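Local coordinates for C2 domain protein (PDB 7DF2) that binds calcium ions through the loops at one end of a C2-type beta sandwich and is probably secreted, its precise role being unknown, at residues I73-T78 with D88-S93; V130-K135 with D141-Y146. All coordinates share one frame; numbering follows the deposited sequence.

Interaction 1: residues I73-T78 with D88-S93; sequences IAFIDT and DSVPYS
Val90 presses onto the ring of Phe75, and this is where the contact is tight. Its CG2 sits almost over the middle of the ring, 3.9 Å from the centroid and 10° off the ring normal, a CH-pi contact with the CB-CG2 bond running nearly along the face. The second methyl, CG1, covers the rim of the same ring, 3.8 Å from Phe75 CD2. With its CG trans to the backbone N (chi1 -170°), Phe75 projects from strand 70-77 into the loop. That loop, which carries residues 88-93, belongs to the connection between antiparallel neighbours 70-77 and 96-100 of the C2 beta sandwich, and it runs back along the strand, the two directions 162° apart. The backbones stay well separated, with the CA atoms of Asp77 and Val90 7.6 Å apart, so side chains fill the interval. Toward Tyr92 the packing thins. Ile73 touches with the end of its chain alone, CD1 lying 3.9 Å from Tyr92 O and 4.2 Å from Tyr92 CB, and both residues are partly exposed. At the buried far end the carboxylate of Asp77 brings OD2 to 3.7 Å from Ser89 CB, a contact without a bond. The polar groups there look elsewhere: Asp77 pairs with Arg129 through OD2 and with Asn201 through OD1, while Ser89 OG bonds to the carbonyls of Asp84 and Gly86.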
loop_
_atom_site.group_PDB
_atom_site.type_symbol
_atom_site.label_atom_id
_atom_site.label_comp_id
_atom_site.label_asym_id
_atom_site.label_seq_id
_atom_site.Cartn_x
_atom_site.Cartn_y
_atom_site.Cartn_z
ATOM N N ILE A 73 2.066 -6.136 4.625
ATOM C CA ILE A 73 1.698 -4.957 5.401
ATOM C C ILE A 73 1.541 -3.771 4.458
ATOM O O ILE A 73 2.149 -3.723 3.385
ATOM C CB ILE A 73 2.742 -4.646 6.503
ATOM C CG1 ILE A 73 4.074 -4.225 5.873
ATOM C CG2 ILE A 73 2.961 -5.872 7.397
ATOM C CD1 ILE A 73 5.170 -3.976 6.909
ATOM N N ALA A 74 0.697 -2.813 4.853
ATOM C CA ALA A 74 0.328 -1.712 3.971
ATOM C C ALA A 74 0.204 -0.407 4.745
ATOM O O ALA A 74 -0.063 -0.389 5.951
ATOM C CB ALA A 74 -0.995 -1.987 3.240
ATOM N N PHE A 75 0.387 0.697 4.019
ATOM C CA PHE A 75 0.310 2.031 4.604
ATOM C C PHE A 75 -0.017 3.040 3.509
ATOM O O PHE A 75 0.493 2.925 2.391
ATOM C CB PHE A 75 1.639 2.380 5.288
ATOM C CG PHE A 75 1.592 3.638 6.118
ATOM C CD1 PHE A 75 1.096 3.608 7.416
ATOM C CD2 PHE A 75 2.060 4.840 5.605
ATOM C CE1 PHE A 75 1.067 4.761 8.190
ATOM C CE2 PHE A 75 2.031 5.994 6.373
ATOM C CZ PHE A 75 1.529 5.949 7.664
ATOM N N ILE A 76 -0.867 4.020 3.828
ATOM C CA ILE A 76 -1.131 5.143 2.930
ATOM C C ILE A 76 -0.204 6.275 3.362
ATOM O O ILE A 76 -0.380 6.843 4.449
ATOM C CB ILE A 76 -2.603 5.585 2.989
ATOM C CG1 ILE A 76 -3.537 4.463 2.529
ATOM C CG2 ILE A 76 -2.811 6.830 2.159
ATOM C CD1 ILE A 76 -5.021 4.675 2.950
ATOM N N ASP A 77 0.786 6.606 2.520
ATOM C CA ASP A 77 1.835 7.570 2.876
ATOM C C ASP A 77 1.487 8.945 2.304
ATOM O O ASP A 77 1.794 9.250 1.148
ATOM C CB ASP A 77 3.195 7.090 2.371
ATOM C CG ASP A 77 4.337 8.017 2.786
ATOM O OD1 ASP A 77 4.082 9.014 3.510
ATOM O OD2 ASP A 77 5.489 7.736 2.386
ATOM N N THR A 78 0.897 9.798 3.135
ATOM C CA THR A 78 0.527 11.137 2.704
ATOM C C THR A 78 1.634 12.164 2.901
ATOM O O THR A 78 1.451 13.324 2.511
ATOM C CB THR A 78 -0.712 11.603 3.470
ATOM O OG1 THR A 78 -0.443 11.528 4.874
ATOM C CG2 THR A 78 -1.930 10.721 3.107
ATOM N N ASP A 88 13.102 6.342 6.363
ATOM C CA ASP A 88 13.090 7.608 5.633
ATOM C C ASP A 88 11.677 8.084 5.324
ATOM O O ASP A 88 11.464 9.284 5.110
ATOM C CB ASP A 88 13.878 7.481 4.330
ATOM C CG ASP A 88 15.378 7.538 4.546
ATOM O OD1 ASP A 88 15.832 7.349 5.699
ATOM O OD2 ASP A 88 16.102 7.762 3.554
ATOM N N SER A 89 10.708 7.173 5.262
ATOM C CA SER A 89 9.325 7.547 4.972
ATOM C C SER A 89 8.406 7.226 6.141
ATOM O O SER A 89 7.797 8.136 6.718
ATOM C CB SER A 89 8.834 6.841 3.703
ATOM O OG SER A 89 9.177 5.465 3.718
ATOM N N VAL A 90 8.291 5.954 6.501
ATOM C CA VAL A 90 7.465 5.510 7.616
ATOM C C VAL A 90 8.001 4.167 8.089
ATOM O O VAL A 90 8.179 3.248 7.276
ATOM C CB VAL A 90 5.980 5.427 7.221
ATOM C CG1 VAL A 90 5.808 4.725 5.888
ATOM C CG2 VAL A 90 5.195 4.695 8.294
ATOM N N PRO A 91 8.272 4.011 9.382
ATOM C CA PRO A 91 8.785 2.732 9.881
ATOM C C PRO A 91 7.799 1.608 9.612
ATOM O O PRO A 91 6.583 1.793 9.697
ATOM C CB PRO A 91 8.953 2.979 11.383
ATOM C CG PRO A 91 9.014 4.464 11.527
ATOM C CD PRO A 91 8.148 5.016 10.449
ATOM N N TYR A 92 8.339 0.430 9.287
ATOM C CA TYR A 92 7.491 -0.717 8.975
ATOM C C TYR A 92 6.562 -1.062 10.130
ATOM O O TYR A 92 5.451 -1.563 9.909
ATOM C CB TYR A 92 8.359 -1.925 8.615
ATOM C CG TYR A 92 9.195 -1.740 7.371
ATOM C CD1 TYR A 92 8.680 -1.119 6.244
ATOM C CD2 TYR A 92 10.505 -2.204 7.318
ATOM C CE1 TYR A 92 9.448 -0.962 5.098
ATOM C CE2 TYR A 92 11.272 -2.044 6.195
ATOM C CZ TYR A 92 10.749 -1.425 5.089
ATOM O OH TYR A 92 11.527 -1.281 3.968
ATOM N N SER A 93 6.979 -0.774 11.369
ATOM C CA SER A 93 6.116 -1.035 12.519
ATOM C C SER A 93 4.826 -0.220 12.493
ATOM O O SER A 93 3.886 -0.550 13.220
ATOM C CB SER A 93 6.870 -0.735 13.813
ATOM O OG SER A 93 7.304 0.613 13.824
#

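Interaction 2: residues V130-K135 with D141-Y146. With CA (calcium ion), chain C; CA (calcium ion), chain D.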
loop_
_atom_site.group_PDB
_atom_site.type_symbol
_atom_site.label_atom_id
_atom_site.label_comp_id
_atom_site.label_asym_id
_atom_site.label_seq_id
_atom_site.Cartn_x
_atom_site.Cartn_y
_atom_site.Cartn_z
ATOM N N VAL A 130 3.243 -0.986 0.103
ATOM C CA VAL A 130 3.032 -2.361 0.544
ATOM C C VAL A 130 4.394 -3.015 0.696
ATOM O O VAL A 130 5.285 -2.819 -0.140
ATOM C CB VAL A 130 2.168 -3.178 -0.446
ATOM C CG1 VAL A 130 2.072 -4.645 -0.013
ATOM C CG2 VAL A 130 0.767 -2.583 -0.573
ATOM N N ARG A 131 4.565 -3.775 1.767
ATOM C CA ARG A 131 5.763 -4.590 1.923
ATOM C C ARG A 131 5.356 -6.036 2.166
ATOM O O ARG A 131 4.487 -6.319 3.000
ATOM C CB ARG A 131 6.646 -4.081 3.066
ATOM C CG ARG A 131 7.842 -5.016 3.380
ATOM C CD ARG A 131 8.748 -4.353 4.424
ATOM N NE ARG A 131 9.860 -5.200 4.836
ATOM C CZ ARG A 131 11.029 -5.256 4.204
ATOM N NH1 ARG A 131 11.240 -4.517 3.128
ATOM N NH2 ARG A 131 11.990 -6.050 4.654
ATOM N N ALA A 132 5.983 -6.949 1.434
ATOM C CA ALA A 132 5.735 -8.372 1.595
ATOM C C ALA A 132 7.040 -9.066 1.943
ATOM O O ALA A 132 8.056 -8.850 1.280
ATOM C CB ALA A 132 5.137 -8.979 0.318
ATOM N N ILE A 133 7.015 -9.898 2.983
ATOM C CA ILE A 133 8.166 -10.728 3.328
ATOM C C ILE A 133 7.676 -12.157 3.485
ATOM O O ILE A 133 6.501 -12.416 3.755
ATOM C CB ILE A 133 8.909 -10.276 4.614
ATOM C CG1 ILE A 133 7.998 -10.380 5.835
ATOM C CG2 ILE A 133 9.387 -8.844 4.488
ATOM C CD1 ILE A 133 8.257 -11.590 6.706
ATOM N N ASP A 134 8.597 -13.089 3.282
ATOM C CA ASP A 134 8.376 -14.493 3.595
ATOM C C ASP A 134 8.922 -14.738 4.995
ATOM O O ASP A 134 10.091 -14.447 5.267
ATOM C CB ASP A 134 9.085 -15.382 2.568
ATOM C CG ASP A 134 9.293 -16.801 3.070
ATOM O OD1 ASP A 134 8.300 -17.432 3.452
ATOM O OD2 ASP A 134 10.446 -17.287 3.091
ATOM N N LYS A 135 8.079 -15.248 5.889
ATOM C CA LYS A 135 8.547 -15.553 7.233
ATOM C C LYS A 135 9.433 -16.791 7.206
ATOM O O LYS A 135 9.068 -17.817 6.621
ATOM C CB LYS A 135 7.366 -15.777 8.174
ATOM C CG LYS A 135 6.546 -14.535 8.437
ATOM C CD LYS A 135 5.417 -14.839 9.407
ATOM C CE LYS A 135 4.489 -15.903 8.842
ATOM N NZ LYS A 135 3.725 -15.388 7.675
ATOM N N ASP A 141 12.443 -12.773 5.079
ATOM C CA ASP A 141 13.004 -13.081 3.764
ATOM C C ASP A 141 12.237 -12.178 2.802
ATOM O O ASP A 141 11.078 -12.459 2.493
ATOM C CB ASP A 141 12.806 -14.574 3.468
ATOM C CG ASP A 141 13.360 -15.022 2.131
ATOM O OD1 ASP A 141 13.595 -14.196 1.224
ATOM O OD2 ASP A 141 13.526 -16.253 1.984
ATOM N N LYS A 142 12.855 -11.081 2.357
ATOM C CA LYS A 142 12.097 -10.049 1.649
ATOM C C LYS A 142 11.562 -10.550 0.310
ATOM O O LYS A 142 12.300 -11.132 -0.502
ATOM C CB LYS A 142 12.962 -8.803 1.440
ATOM C CG LYS A 142 12.287 -7.700 0.617
ATOM C CD LYS A 142 13.305 -6.618 0.225
ATOM C CE LYS A 142 12.626 -5.445 -0.455
ATOM N NZ LYS A 142 13.626 -4.385 -0.787
ATOM N N ILE A 143 10.258 -10.355 0.096
ATOM C CA ILE A 143 9.661 -10.589 -1.211
ATOM C C ILE A 143 9.816 -9.304 -2.007
ATOM O O ILE A 143 10.562 -9.274 -2.991
ATOM C CB ILE A 143 8.203 -11.065 -1.101
ATOM C CG1 ILE A 143 8.200 -12.450 -0.461
ATOM C CG2 ILE A 143 7.556 -11.156 -2.476
ATOM C CD1 ILE A 143 6.876 -12.869 0.060
ATOM N N ASP A 144 9.157 -8.225 -1.583
ATOM C CA ASP A 144 9.409 -6.936 -2.219
ATOM C C ASP A 144 8.718 -5.826 -1.446
ATOM O O ASP A 144 7.866 -6.065 -0.582
ATOM C CB ASP A 144 8.956 -6.901 -3.683
ATOM C CG ASP A 144 10.013 -6.272 -4.597
ATOM O OD1 ASP A 144 10.686 -5.334 -4.127
ATOM O OD2 ASP A 144 10.182 -6.719 -5.761
ATOM N N ASN A 145 9.130 -4.598 -1.772
ATOM C CA ASN A 145 8.395 -3.379 -1.459
ATOM C C ASN A 145 7.709 -2.898 -2.735
ATOM O O ASN A 145 8.260 -3.016 -3.835
ATOM C CB ASN A 145 9.322 -2.281 -0.925
ATOM C CG ASN A 145 9.984 -2.641 0.398
ATOM O OD1 ASN A 145 9.411 -3.343 1.225
ATOM N ND2 ASN A 145 11.195 -2.135 0.608
ATOM N N TYR A 146 6.507 -2.345 -2.590
ATOM C CA TYR A 146 5.708 -1.892 -3.722
ATOM C C TYR A 146 5.211 -0.489 -3.412
ATOM O O TYR A 146 4.702 -0.253 -2.316
ATOM C CB TYR A 146 4.509 -2.834 -3.967
ATOM C CG TYR A 146 4.865 -4.297 -4.028
ATOM C CD1 TYR A 146 5.034 -5.045 -2.860
ATOM C CD2 TYR A 146 5.009 -4.947 -5.248
ATOM C CE1 TYR A 146 5.365 -6.384 -2.910
ATOM C CE2 TYR A 146 5.341 -6.298 -5.312
ATOM C CZ TYR A 146 5.522 -7.010 -4.145
ATOM O OH TYR A 146 5.857 -8.351 -4.205
HETATM CA CA CA C . 12.552 -18.290 2.984
HETATM CA CA CA D . 9.469 -19.174 4.731
HETATM O O HOH W 1 13.989 -3.653 2.126
HETATM O O HOH W 2 14.600 -19.537 2.931
HETATM O O HOH W 3 9.970 -20.988 6.245
#
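Asp134 and Asp141 face each other across a hydrogen-bonded antiparallel pair, their carboxylates converging on one calcium ion (chain C), which Asp134 OD2 binds at 2.3 Å and Asp141 OD2 at 2.5 Å. The shared metal lets Asp134 OD2 and Asp141 OD2 lie 3.4 Å apart. Cys62, Asp63 and Asp136 add ligands to this site; Ser56 is a further partner of the Asp141 carboxylate. Asp134 also grips a second calcium (chain D) with both oxygens, so its OD2 bridges the two ions, and Lys135 O binds that second ion at 2.4 Å. On the other face, Arg131 and Asn145 cross at a slant, guanidinium and amide planes 45° apart. Extended from CG to NE, the arginine chain runs past Asn145 until chi4 (87°) swings Arg131 NH1 back to bond Asn145 OD1 at 2.9 Å, well to the side of the carbonyl direction (C=O...N angle 112°). A water accepts from Arg131 NH1 and Lys142 NZ, linking two like charges; Lys142 is also held by Asp176. Replacing Arg131 by an alanine is likely to leave Asn145 OD1 without this donor and cut the water bridge to Lys142 NZ. On the face shared with Asp134, Tyr146 turns its ring edge to the Ala132 methyl, CE1 to CB 4.1 Å, and Ile143 CB lies 4.0 Å from Ala132 CB. Ile143 N and Asp144 N both bond to Ala132 O from the same face of its plane. This marks a classic beta bulge in hairpin 121-136/139-150, whose turn end presents aspartates at the calcium site, as in the calcium-binding region of C2 domains.

How the interactions relate
Strands 70-77 and 121-136 are neighbours in one sheet, and they join the two contacts directly: Ile73 O of interaction 1 lies 2.9 Å from Arg131 N of interaction 2, a probable backbone hydrogen bond. The centres of the two contacts are about 13 Å apart. Beside this backbone link, Tyr92 from the 88-93 loop has a cation-pi contact with Arg131, and its OH packs 3.4 Å from Arg131 NH1 and 3.5 Å from Asn145 ND2, so the loop covers part of the hairpin's polar cluster. The contacts differ in their relation to calcium: interaction 2 supplies ligands itself, whereas interaction 1 lies farther back in the sandwich, its Ile73 side chain about 15 Å at the nearest atom from the chain D calcium.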